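Local coordinates for alpha-fucosidase (PDB 2EAB), which probably cleaves alpha-1,2-linked L-fucose from glycans, this chain being the catalytic portion of a longer bifidobacterial glycosidase that carries a calcium site, at residues T383-E389 against M437-P443; L393-L397 against N424-Y429; H327-Y331 against R380-I384; F54-I59 against A184-V190; W430-A435 against T773-D777. All coordinates share one frame; numbering follows the deposited sequence.

Contact 1. Residues T383-E389 against M437-P443; sequences TIGSSRE and MGELAEP. With CA (calcium ion), chain C.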
# COMPACT_ATOMS: atom_id res chain seq x y z
N THR A 383 2.24 0.93 8.22
CA THR A 383 2.39 -0.42 7.70
C THR A 383 2.34 -1.43 8.84
O THR A 383 1.61 -2.42 8.78
CB THR A 383 3.71 -0.61 6.91
OG1 THR A 383 3.82 0.38 5.89
CG2 THR A 383 3.75 -1.98 6.26
N ILE A 384 3.11 -1.18 9.90
CA ILE A 384 3.11 -2.04 11.08
C ILE A 384 1.70 -2.16 11.68
O ILE A 384 1.28 -3.24 12.06
CB ILE A 384 4.12 -1.55 12.14
CG1 ILE A 384 5.53 -1.45 11.54
CG2 ILE A 384 4.11 -2.47 13.37
CD1 ILE A 384 6.52 -0.70 12.42
N GLY A 385 0.99 -1.04 11.74
CA GLY A 385 -0.36 -1.04 12.31
C GLY A 385 -1.43 -1.74 11.50
O GLY A 385 -2.40 -2.24 12.06
N SER A 386 -1.26 -1.78 10.17
CA SER A 386 -2.31 -2.28 9.27
C SER A 386 -2.01 -3.58 8.52
O SER A 386 -2.92 -4.20 7.97
CB SER A 386 -2.70 -1.21 8.26
OG SER A 386 -1.66 -0.96 7.34
N SER A 387 -0.74 -3.98 8.48
CA SER A 387 -0.32 -5.08 7.63
C SER A 387 0.78 -5.89 8.31
O SER A 387 1.97 -5.58 8.18
CB SER A 387 0.17 -4.53 6.28
OG SER A 387 0.50 -5.57 5.38
N ARG A 388 0.40 -6.92 9.06
CA ARG A 388 1.38 -7.77 9.72
C ARG A 388 1.46 -9.13 9.03
O ARG A 388 0.57 -9.48 8.25
CB ARG A 388 1.09 -7.91 11.21
CG ARG A 388 1.29 -6.62 12.01
CD ARG A 388 2.73 -6.12 11.94
NE ARG A 388 3.70 -7.09 12.46
CZ ARG A 388 4.10 -7.16 13.73
NH1 ARG A 388 3.63 -6.31 14.64
NH2 ARG A 388 4.98 -8.09 14.08
N GLU A 389 2.51 -9.89 9.33
CA GLU A 389 2.71 -11.21 8.72
C GLU A 389 1.49 -12.10 8.89
O GLU A 389 1.18 -12.90 8.01
CB GLU A 389 3.91 -11.92 9.34
CG GLU A 389 5.23 -11.25 9.09
CD GLU A 389 6.32 -11.71 10.05
OE1 GLU A 389 6.74 -12.88 9.94
OE2 GLU A 389 6.75 -10.89 10.89
N MET A 437 10.64 -3.58 5.79
CA MET A 437 9.46 -4.18 6.41
C MET A 437 8.97 -5.34 5.55
O MET A 437 7.76 -5.59 5.46
CB MET A 437 8.34 -3.14 6.57
CG MET A 437 8.74 -1.93 7.38
SD MET A 437 7.42 -0.72 7.56
CE MET A 437 7.23 -0.17 5.86
N GLY A 438 9.90 -6.07 4.93
CA GLY A 438 9.56 -7.05 3.90
C GLY A 438 8.57 -8.12 4.34
O GLY A 438 7.71 -8.53 3.56
N GLU A 439 8.68 -8.57 5.59
CA GLU A 439 7.77 -9.60 6.08
C GLU A 439 6.31 -9.13 6.09
O GLU A 439 5.39 -9.94 6.06
CB GLU A 439 8.19 -10.07 7.48
CG GLU A 439 8.05 -9.04 8.57
CD GLU A 439 9.33 -8.29 8.87
OE1 GLU A 439 10.10 -7.99 7.94
OE2 GLU A 439 9.55 -8.00 10.07
N LEU A 440 6.12 -7.81 6.12
CA LEU A 440 4.78 -7.24 6.21
C LEU A 440 4.06 -7.25 4.86
O LEU A 440 2.88 -6.91 4.79
CB LEU A 440 4.83 -5.84 6.82
CG LEU A 440 5.53 -5.71 8.18
CD1 LEU A 440 5.22 -4.37 8.81
CD2 LEU A 440 5.16 -6.83 9.13
N ALA A 441 4.75 -7.67 3.80
CA ALA A 441 4.11 -7.90 2.50
C ALA A 441 3.35 -9.22 2.45
O ALA A 441 2.59 -9.45 1.51
CB ALA A 441 5.15 -7.86 1.40
N GLU A 442 3.56 -10.09 3.43
CA GLU A 442 2.94 -11.42 3.40
C GLU A 442 1.43 -11.41 3.11
O GLU A 442 0.97 -12.16 2.25
CB GLU A 442 3.25 -12.21 4.68
CG GLU A 442 2.59 -13.60 4.76
CD GLU A 442 2.90 -14.51 3.57
OE1 GLU A 442 4.01 -14.42 3.00
OE2 GLU A 442 2.02 -15.34 3.23
N PRO A 443 0.64 -10.57 3.82
CA PRO A 443 -0.79 -10.58 3.50
C PRO A 443 -1.12 -10.16 2.06
O PRO A 443 -2.14 -10.60 1.53
CB PRO A 443 -1.41 -9.61 4.52
CG PRO A 443 -0.28 -8.79 5.00
CD PRO A 443 0.93 -9.67 4.95
CA CA C . -4.95 -5.88 7.58
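Beside the calcium site, S387 and L440 join the end of helix 365-386 to the short 3-10 turn that leads into helix 442-450. S386 O binds the calcium ion at 2.7 Å, together with L393 O and E77 OE2, and at S387 the chain leaves the helix. With OG anti to the backbone N (chi1 -176°), S387 donates to L440 O over 2.8 Å, in the carbonyl plane and with a C=O...donor angle of 160°. The same hydroxyl also pairs with Y429 OH, so this buried oxygen is held from two directions, and P443 CG packs close beside it. Both segments belong to the catalytic domain of glycoside hydrolase family 95, in which helix hairpins build an (alpha/alpha)6 barrel. L440 is the apolar centre of the contact: its CB lies 3.2 Å from S387 O, CD1 rests 3.8 Å from T383 CG2, and CD2 runs alongside the bent R388 chain, 3.6 Å from NE. The R388 guanidinium itself turns to D326 in a salt bridge. M437 folds its CE onto T383, 3.5 Å from OG1, a hydroxyl already bonded to G379 O. At the exposed side, the carboxylates of E389 and E439 stand perpendicular to each other with their OE2 atoms 4.1 Å apart; the salt bridge from E439 to R333 would probably ease this like-charge proximity in part.

Contact 2. Residues L393-L397 against N424-Y429; sequences LPSNL and NLQMNY. With CA (calcium ion), chain C.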
# COMPACT_ATOMS: atom_id res chain seq x y z
N LEU A 393 -5.83 -9.96 5.83
CA LEU A 393 -5.99 -9.15 4.64
C LEU A 393 -4.91 -8.08 4.57
O LEU A 393 -4.41 -7.64 5.61
CB LEU A 393 -7.38 -8.50 4.62
CG LEU A 393 -8.54 -9.48 4.41
CD1 LEU A 393 -9.88 -8.84 4.73
CD2 LEU A 393 -8.55 -10.07 3.01
N PRO A 394 -4.54 -7.65 3.35
CA PRO A 394 -3.57 -6.57 3.25
C PRO A 394 -4.23 -5.26 3.68
O PRO A 394 -5.46 -5.22 3.92
CB PRO A 394 -3.24 -6.54 1.75
CG PRO A 394 -4.41 -7.14 1.08
CD PRO A 394 -5.02 -8.11 2.04
N SER A 395 -3.44 -4.20 3.77
CA SER A 395 -4.00 -2.88 4.00
C SER A 395 -4.98 -2.52 2.88
O SER A 395 -4.72 -2.79 1.71
CB SER A 395 -2.87 -1.86 4.07
OG SER A 395 -2.01 -2.01 2.97
N ASN A 396 -6.11 -1.94 3.26
CA ASN A 396 -7.10 -1.47 2.28
C ASN A 396 -6.90 0.04 2.02
O ASN A 396 -5.85 0.60 2.37
CB ASN A 396 -8.54 -1.85 2.70
CG ASN A 396 -8.97 -1.24 4.02
OD1 ASN A 396 -8.77 -0.06 4.28
ND2 ASN A 396 -9.63 -2.05 4.86
N LEU A 397 -7.87 0.70 1.39
CA LEU A 397 -7.73 2.12 1.07
C LEU A 397 -7.50 2.99 2.31
O LEU A 397 -7.03 4.13 2.18
CB LEU A 397 -8.96 2.66 0.33
CG LEU A 397 -9.12 2.34 -1.16
CD1 LEU A 397 -10.43 2.90 -1.65
CD2 LEU A 397 -7.96 2.91 -1.97
N ASN A 424 -3.73 2.01 -6.14
CA ASN A 424 -3.81 2.29 -4.71
C ASN A 424 -3.22 1.19 -3.85
O ASN A 424 -2.35 1.44 -3.01
CB ASN A 424 -5.24 2.58 -4.28
CG ASN A 424 -5.89 3.67 -5.11
OD1 ASN A 424 -5.83 4.86 -4.76
ND2 ASN A 424 -6.49 3.28 -6.21
N LEU A 425 -3.66 -0.04 -4.08
CA LEU A 425 -3.12 -1.18 -3.34
C LEU A 425 -1.63 -1.35 -3.64
O LEU A 425 -0.84 -1.69 -2.75
CB LEU A 425 -3.91 -2.45 -3.65
CG LEU A 425 -3.52 -3.69 -2.84
CD1 LEU A 425 -3.74 -3.47 -1.34
CD2 LEU A 425 -4.28 -4.91 -3.32
N GLN A 426 -1.25 -1.12 -4.90
CA GLN A 426 0.15 -1.12 -5.29
C GLN A 426 0.95 -0.14 -4.43
O GLN A 426 2.00 -0.49 -3.89
CB GLN A 426 0.30 -0.76 -6.77
CG GLN A 426 -0.13 -1.86 -7.75
CD GLN A 426 -1.62 -1.92 -8.02
OE1 GLN A 426 -2.42 -1.12 -7.52
NE2 GLN A 426 -2.01 -2.88 -8.85
N MET A 427 0.44 1.08 -4.31
CA MET A 427 1.11 2.13 -3.54
C MET A 427 1.27 1.75 -2.06
O MET A 427 2.31 2.04 -1.46
CB MET A 427 0.37 3.46 -3.68
CG MET A 427 1.15 4.63 -3.13
SD MET A 427 0.42 6.23 -3.47
CE MET A 427 0.31 6.19 -5.27
N ASN A 428 0.26 1.10 -1.50
CA ASN A 428 0.34 0.62 -0.12
C ASN A 428 1.55 -0.27 0.10
O ASN A 428 2.06 -0.35 1.22
CB ASN A 428 -0.91 -0.19 0.25
CG ASN A 428 -2.14 0.67 0.47
OD1 ASN A 428 -2.18 1.85 0.15
ND2 ASN A 428 -3.18 0.04 1.01
N TYR A 429 1.98 -0.96 -0.95
CA TYR A 429 3.11 -1.88 -0.89
C TYR A 429 4.31 -1.43 -1.71
O TYR A 429 5.10 -2.26 -2.19
CB TYR A 429 2.67 -3.33 -1.18
CG TYR A 429 1.77 -3.82 -0.08
CD1 TYR A 429 2.31 -4.43 1.06
CD2 TYR A 429 0.39 -3.62 -0.12
CE1 TYR A 429 1.50 -4.85 2.10
CE2 TYR A 429 -0.43 -4.03 0.92
CZ TYR A 429 0.13 -4.64 2.03
OH TYR A 429 -0.69 -5.04 3.05
CA CA C . -4.95 -5.88 7.58
O HOH W 1 0.57 -1.35 3.61
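S395 and N428 mark one end of a register in which the irregular run L393-L397 passes helix 424-428 in the opposite chain direction, with CA atoms 6.9 Å apart here and 7.0 Å apart at L397 and N424. The phenol of Y429 reaches back to this run, and its OH accepts a nearly straight bond from S395 N (3.0 Å, N-H...O 160°) while P394 CB presses on the same oxygen. N428 works from the helix side: its ND2 donates to N396 O at 3.0 Å, approaching from above the carbonyl plane, and makes weak bonds to S395 O and OG. Placed between its own backbone N and carbonyl carbon (chi1 49°), S395 OG also meets a water, 2.7 Å away, that donates to N428 O and lies above one face of the Y429 ring, toward its rim. A phenylalanine in place of Y429 would probably leave S395 N without its acceptor and the S387 hydroxyl without this partner. L425 CD1 lies 3.3 Å from S395 O, and L397 CD2 packs on N424 CB at 3.6 Å. L393 O is a calcium ligand, so this run leads into the metal site. Helix 442-450 covers this region through L444 and Y447, helix 507-520 brings N514 to Y429, and F419 of strand 419-420 packs against L393 and P394.

Contact 3. Residues H327-Y331 against R380-I384; sequences HSAIY and RYLTI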
# COMPACT_ATOMS: atom_id res chain seq x y z
N HIS A 327 6.93 -4.36 18.18
CA HIS A 327 6.74 -3.17 17.36
C HIS A 327 8.08 -2.51 17.03
O HIS A 327 8.36 -2.20 15.87
CB HIS A 327 5.85 -2.16 18.08
CG HIS A 327 5.62 -0.92 17.29
ND1 HIS A 327 6.43 0.19 17.38
CD2 HIS A 327 4.69 -0.62 16.35
CE1 HIS A 327 6.00 1.12 16.54
NE2 HIS A 327 4.94 0.65 15.91
N SER A 328 8.89 -2.29 18.06
CA SER A 328 10.16 -1.59 17.88
C SER A 328 11.17 -2.39 17.06
O SER A 328 12.01 -1.80 16.38
CB SER A 328 10.76 -1.15 19.22
OG SER A 328 11.16 -2.26 20.00
N ALA A 329 11.09 -3.72 17.11
CA ALA A 329 11.97 -4.56 16.30
C ALA A 329 11.86 -4.21 14.82
O ALA A 329 12.86 -4.21 14.10
CB ALA A 329 11.66 -6.03 16.53
N ILE A 330 10.64 -3.92 14.37
CA ILE A 330 10.43 -3.50 12.98
C ILE A 330 10.66 -2.00 12.82
O ILE A 330 11.36 -1.56 11.90
CB ILE A 330 9.01 -3.85 12.48
CG1 ILE A 330 8.74 -5.35 12.63
CG2 ILE A 330 8.84 -3.41 11.02
CD1 ILE A 330 7.26 -5.71 12.61
N TYR A 331 10.07 -1.20 13.71
CA TYR A 331 10.12 0.25 13.56
C TYR A 331 11.54 0.79 13.59
O TYR A 331 11.88 1.68 12.81
CB TYR A 331 9.26 0.94 14.62
CG TYR A 331 9.20 2.44 14.44
CD1 TYR A 331 8.27 3.02 13.58
CD2 TYR A 331 10.10 3.27 15.11
CE1 TYR A 331 8.23 4.40 13.40
CE2 TYR A 331 10.06 4.64 14.94
CZ TYR A 331 9.12 5.20 14.08
OH TYR A 331 9.07 6.57 13.89
N ARG A 380 5.91 4.12 7.61
CA ARG A 380 6.42 2.86 8.14
C ARG A 380 5.53 2.40 9.30
O ARG A 380 5.08 1.26 9.33
CB ARG A 380 7.88 2.99 8.57
CG ARG A 380 8.82 3.30 7.40
CD ARG A 380 10.29 3.21 7.78
NE ARG A 380 10.72 1.83 8.02
CZ ARG A 380 10.89 1.30 9.22
NH1 ARG A 380 10.67 2.01 10.32
NH2 ARG A 380 11.30 0.04 9.32
N TYR A 381 5.27 3.31 10.24
CA TYR A 381 4.39 3.04 11.37
C TYR A 381 3.04 2.46 10.92
O TYR A 381 2.57 1.46 11.48
CB TYR A 381 4.17 4.32 12.18
CG TYR A 381 3.13 4.16 13.25
CD1 TYR A 381 3.45 3.64 14.50
CD2 TYR A 381 1.79 4.49 13.00
CE1 TYR A 381 2.48 3.47 15.48
CE2 TYR A 381 0.82 4.32 13.97
CZ TYR A 381 1.17 3.81 15.20
OH TYR A 381 0.20 3.63 16.16
N LEU A 382 2.44 3.08 9.91
CA LEU A 382 1.11 2.70 9.45
C LEU A 382 1.10 1.33 8.79
O LEU A 382 0.08 0.64 8.81
CB LEU A 382 0.52 3.76 8.51
CG LEU A 382 0.14 5.09 9.18
CD1 LEU A 382 -0.16 6.12 8.10
CD2 LEU A 382 -1.03 4.94 10.15
N THR A 383 2.24 0.93 8.22
CA THR A 383 2.39 -0.42 7.70
C THR A 383 2.34 -1.43 8.84
O THR A 383 1.61 -2.42 8.78
CB THR A 383 3.71 -0.61 6.91
OG1 THR A 383 3.82 0.38 5.89
CG2 THR A 383 3.75 -1.98 6.26
N ILE A 384 3.11 -1.18 9.90
CA ILE A 384 3.11 -2.04 11.08
C ILE A 384 1.70 -2.16 11.68
O ILE A 384 1.28 -3.24 12.06
CB ILE A 384 4.12 -1.55 12.14
CG1 ILE A 384 5.53 -1.45 11.54
CG2 ILE A 384 4.11 -2.47 13.37
CD1 ILE A 384 6.52 -0.70 12.42
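R380 drives its guanidinium onto the last carbonyls of helix 316-331. NH2 donates to I330 O at 3.0 Å in an almost straight bond (166°) lying near the guanidinium plane, while NH1 reaches Y331 O at 2.8 Å from a more tilted position. A bend in the arginine chain (chi3 70°) turns the group so that two neighbouring backbone oxygens meet its edge. Next to this pair, I384 pushes CD1 between I330 and Y331, 3.8 Å from I330 CG2 and 3.9 Å from Y331 CB, close to the plane of the tyrosine ring. Its other branch, CG2, meets the imidazole of H327 at CD2, 3.6 Å away. The H327 and Y381 rings touch rim to rim, with NE2 of the histidine 3.6 Å from CD1 of the tyrosine. These side chains fill the gap between two neighbouring helices of the family 95 catalytic domain that run roughly antiparallel, their segment axes 10.4 Å apart at an angle of 139°. Farther out, the hydroxyls of Y331 and Y381 bond to D18 and to P53 O, tying the helix pair to N-terminal parts of the chain, and R380 NE is taken by A435 O. The arginine charge is thus met by several neutral carbonyls, and its place at the C-terminal end of helix 316-331 is likely to be favoured by the helix dipole.

Contact 4. Residues F54-I59 against A184-V190; sequences FGNGKI and ASNPDNV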
# COMPACT_ATOMS: atom_id res chain seq x y z
N PHE A 54 -3.69 3.32 15.81
CA PHE A 54 -2.79 2.25 16.21
C PHE A 54 -3.47 0.93 15.86
O PHE A 54 -4.69 0.86 15.71
CB PHE A 54 -2.46 2.34 17.71
CG PHE A 54 -3.63 2.06 18.61
CD1 PHE A 54 -3.81 0.79 19.13
CD2 PHE A 54 -4.56 3.05 18.91
CE1 PHE A 54 -4.90 0.50 19.95
CE2 PHE A 54 -5.66 2.77 19.73
CZ PHE A 54 -5.82 1.50 20.25
N GLY A 55 -2.67 -0.13 15.73
CA GLY A 55 -3.23 -1.43 15.39
C GLY A 55 -2.21 -2.53 15.49
O GLY A 55 -1.01 -2.27 15.69
N ASN A 56 -2.68 -3.77 15.37
CA ASN A 56 -1.81 -4.94 15.35
C ASN A 56 -1.88 -5.69 14.02
O ASN A 56 -1.54 -6.87 13.95
CB ASN A 56 -2.12 -5.87 16.53
CG ASN A 56 -3.47 -6.56 16.41
OD1 ASN A 56 -4.22 -6.34 15.46
ND2 ASN A 56 -3.79 -7.40 17.39
N GLY A 57 -2.33 -5.00 12.97
CA GLY A 57 -2.54 -5.61 11.66
C GLY A 57 -3.92 -6.21 11.48
O GLY A 57 -4.31 -6.54 10.36
N LYS A 58 -4.65 -6.35 12.59
CA LYS A 58 -5.95 -7.03 12.58
C LYS A 58 -7.03 -6.17 13.24
O LYS A 58 -8.02 -5.83 12.59
CB LYS A 58 -5.84 -8.41 13.23
CG LYS A 58 -4.89 -9.33 12.48
CD LYS A 58 -4.81 -10.69 13.10
CE LYS A 58 -3.81 -10.73 14.23
NZ LYS A 58 -3.83 -12.07 14.87
N ILE A 59 -6.84 -5.81 14.50
CA ILE A 59 -7.68 -4.82 15.15
C ILE A 59 -6.97 -3.48 15.19
O ILE A 59 -5.73 -3.41 15.25
CB ILE A 59 -8.16 -5.24 16.57
CG1 ILE A 59 -6.98 -5.60 17.48
CG2 ILE A 59 -9.19 -6.37 16.47
CD1 ILE A 59 -7.38 -5.93 18.91
N ALA A 184 -2.18 -1.98 20.54
CA ALA A 184 -2.70 -3.26 20.06
C ALA A 184 -1.53 -4.17 19.79
O ALA A 184 -0.71 -3.92 18.90
CB ALA A 184 -3.55 -3.07 18.82
N SER A 185 -1.43 -5.22 20.60
CA SER A 185 -0.33 -6.16 20.53
C SER A 185 -0.55 -7.19 19.44
O SER A 185 -1.61 -7.81 19.36
CB SER A 185 -0.18 -6.87 21.87
OG SER A 185 0.71 -7.96 21.75
N ASN A 186 0.47 -7.38 18.60
CA ASN A 186 0.45 -8.49 17.66
C ASN A 186 0.75 -9.84 18.36
O ASN A 186 -0.03 -10.78 18.19
CB ASN A 186 1.37 -8.23 16.46
CG ASN A 186 1.18 -9.26 15.36
OD1 ASN A 186 1.90 -10.25 15.30
ND2 ASN A 186 0.20 -9.03 14.48
N PRO A 187 1.83 -9.93 19.17
CA PRO A 187 2.11 -11.21 19.85
C PRO A 187 0.96 -11.76 20.68
O PRO A 187 0.74 -12.97 20.69
CB PRO A 187 3.30 -10.87 20.76
CG PRO A 187 3.97 -9.74 20.10
CD PRO A 187 2.87 -8.93 19.47
N ASP A 188 0.24 -10.89 21.39
CA ASP A 188 -0.85 -11.34 22.25
C ASP A 188 -2.24 -11.07 21.66
O ASP A 188 -3.26 -11.34 22.30
CB ASP A 188 -0.69 -10.77 23.66
CG ASP A 188 0.44 -11.43 24.42
OD1 ASP A 188 0.38 -12.67 24.60
OD2 ASP A 188 1.40 -10.74 24.80
N ASN A 189 -2.25 -10.56 20.43
CA ASN A 189 -3.47 -10.40 19.64
C ASN A 189 -4.59 -9.67 20.38
O ASN A 189 -5.75 -10.09 20.36
CB ASN A 189 -3.95 -11.76 19.14
CG ASN A 189 -4.93 -11.63 18.00
OD1 ASN A 189 -4.88 -10.65 17.26
ND2 ASN A 189 -5.83 -12.59 17.87
N VAL A 190 -4.24 -8.57 21.03
CA VAL A 190 -5.15 -7.93 21.97
C VAL A 190 -4.89 -6.43 22.03
O VAL A 190 -3.75 -5.98 21.90
CB VAL A 190 -5.04 -8.59 23.38
CG1 VAL A 190 -3.69 -8.30 24.04
CG2 VAL A 190 -6.20 -8.18 24.28
O HOH W 2 1.31 -3.77 17.04
O HOH W 3 -1.67 -12.08 16.59
O HOH W 4 -6.86 -12.08 15.30
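N56 and the turn after A184 exchange two hydrogen bonds through side-chain amides. N186 ND2 donates to N56 O at 2.8 Å, with the acceptor in the plane of the N186 amide, and N56 ND2 answers with a straight bond to S185 O (3.0 Å, 168°) that comes from above that carbonyl's plane. The amide oxygen, N56 OD1, accepts from K58 N at 2.9 Å and I59 N at 2.8 Å on opposite faces of its plane, an Asx turn and Asx motif that fix the rotation of the side chain. The K58 chain, bent at chi3 (-84°), crosses N189 at about a right angle, its NZ making a weak bond to OD1 at 3.0 Å and sharing waters with N186 O and N189 ND2. Two beta hairpins of the N-terminal beta domain meet here, one joining strands 52-55 and 59-63, the other joining 176-185 and 190-197 and closed by a G1 beta bulge where N189 and V190 face S185. G57, part of the calcium site, has backbone angles that call for glycine. A184 CB packs 3.6 Å from N56 N, and the F54 ring brings its edge to A184 N, CD1 lying 3.5 Å away.

Contact 5. Residues W430-A435 against T773-D777; sequences WPTYSA and TSGVD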
# COMPACT_ATOMS: atom_id res chain seq x y z
N TRP A 430 4.46 -0.11 -1.88
CA TRP A 430 5.68 0.45 -2.44
C TRP A 430 6.84 0.66 -1.47
O TRP A 430 7.98 0.47 -1.87
CB TRP A 430 5.42 1.76 -3.19
CG TRP A 430 4.76 1.60 -4.53
CD1 TRP A 430 4.59 0.44 -5.24
CD2 TRP A 430 4.18 2.64 -5.32
NE1 TRP A 430 3.92 0.71 -6.42
CE2 TRP A 430 3.67 2.05 -6.49
CE3 TRP A 430 4.05 4.03 -5.14
CZ2 TRP A 430 3.02 2.80 -7.49
CZ3 TRP A 430 3.41 4.77 -6.13
CH2 TRP A 430 2.91 4.15 -7.29
N PRO A 431 6.59 1.10 -0.21
CA PRO A 431 7.75 1.25 0.69
C PRO A 431 8.10 -0.00 1.48
O PRO A 431 9.07 0.00 2.24
CB PRO A 431 7.28 2.33 1.66
CG PRO A 431 5.81 2.09 1.78
CD PRO A 431 5.34 1.55 0.43
N THR A 432 7.33 -1.06 1.31
CA THR A 432 7.38 -2.18 2.23
C THR A 432 8.74 -2.86 2.28
O THR A 432 9.19 -3.29 3.34
CB THR A 432 6.29 -3.20 1.88
OG1 THR A 432 5.07 -2.50 1.58
CG2 THR A 432 6.05 -4.18 3.02
N TYR A 433 9.40 -2.96 1.13
CA TYR A 433 10.69 -3.62 1.07
C TYR A 433 11.86 -2.66 1.27
O TYR A 433 12.76 -2.92 2.07
CB TYR A 433 10.84 -4.38 -0.25
CG TYR A 433 9.64 -5.23 -0.59
CD1 TYR A 433 9.40 -6.41 0.10
CD2 TYR A 433 8.75 -4.84 -1.60
CE1 TYR A 433 8.30 -7.19 -0.20
CE2 TYR A 433 7.64 -5.62 -1.91
CZ TYR A 433 7.43 -6.79 -1.21
OH TYR A 433 6.34 -7.58 -1.52
N SER A 434 11.83 -1.53 0.56
CA SER A 434 12.93 -0.57 0.63
C SER A 434 13.06 0.03 2.03
O SER A 434 14.17 0.35 2.47
CB SER A 434 12.78 0.53 -0.43
OG SER A 434 11.62 1.31 -0.18
N ALA A 435 11.93 0.16 2.74
CA ALA A 435 11.95 0.65 4.11
C ALA A 435 12.05 -0.46 5.16
O ALA A 435 11.72 -0.25 6.33
CB ALA A 435 10.74 1.56 4.38
N THR A 773 6.58 7.64 1.94
CA THR A 773 7.70 6.85 2.47
C THR A 773 8.50 6.24 1.33
O THR A 773 9.73 6.31 1.32
CB THR A 773 7.18 5.76 3.42
OG1 THR A 773 6.46 6.39 4.48
CG2 THR A 773 8.32 4.93 4.01
N SER A 774 7.81 5.68 0.34
CA SER A 774 8.49 5.10 -0.81
C SER A 774 9.28 6.16 -1.57
O SER A 774 10.42 5.91 -1.97
CB SER A 774 7.49 4.43 -1.75
OG SER A 774 8.16 3.92 -2.89
N GLY A 775 8.68 7.33 -1.77
CA GLY A 775 9.31 8.40 -2.54
C GLY A 775 10.60 8.89 -1.90
O GLY A 775 11.60 9.11 -2.58
N VAL A 776 10.58 9.06 -0.58
CA VAL A 776 11.79 9.43 0.15
C VAL A 776 12.85 8.33 -0.01
O VAL A 776 14.02 8.63 -0.28
CB VAL A 776 11.49 9.73 1.63
CG1 VAL A 776 12.78 9.96 2.40
CG2 VAL A 776 10.58 10.95 1.75
N ASP A 777 12.45 7.07 0.14
CA ASP A 777 13.38 5.97 -0.09
C ASP A 777 14.03 6.07 -1.46
O ASP A 777 15.25 5.95 -1.57
CB ASP A 777 12.69 4.61 0.05
CG ASP A 777 12.46 4.20 1.49
OD1 ASP A 777 12.81 4.97 2.40
OD2 ASP A 777 11.91 3.09 1.72
O HOH W 5 10.69 2.52 -2.38
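S434 and D777 make the tight part of this contact. S434 OG, lying between its backbone N and carbonyl carbon (chi1 65°), is turned to D777 and donates to OD2 over 2.6 Å; OD2 accepts on its anti lone pair, the one directed away from OD1. A435 CB packs 3.3 Å from the same OD2. P431 meets the helix at ordinary van der Waals distance, its CB 3.6 Å from S774 N and 3.7 Å from T773 CG2. Toward W430 the contact is looser: CB touches S774 OG at 3.5 Å, but the indole swings away to meet F687 edge-to-face. A single water bridges the tight pair and S774, donating to S434 OG at 2.7 Å and to S774 OG, which is also bonded to N730, at 2.9 Å. Because D777 OD1 pairs with Y376 OH, an alanine in place of D777 would probably leave the S434 and Y376 hydroxyls without this partner deep in the protein. Within the catalytic domain, the W430-A435 loop lies between helices 424-428 and 442-450 and rests on helix 767-780. Helix 365-386 adjoins through Y376 and R380, Y433 leans on helix 507-520, and the backbone of S434 bonds to V818 of strand 812-819.

All five contacts are largely buried. Contact 2 lies closest to the centre of the chain, whereas the centre of contact 4 is about 19 Å from it and contact 1 reaches the surface at E389. I384 packs in both contacts 1 and 3, so helix 365-386 meets two partners; R380 extends this line to contact 5 through A435 O. The S387 and Y429 hydroxyls join contacts 1 and 2, and G385 O with G57 N joins contacts 1 and 4 across two family domains. Contacts 1, 2 and 4 each contribute to the calcium site. Contact 1 centres on leucine packing, contact 3 adds an arginine on helix-end carbonyls to its isoleucine packing, amides and waters dominate contacts 2 and 4, and contact 5 turns on a carboxylate.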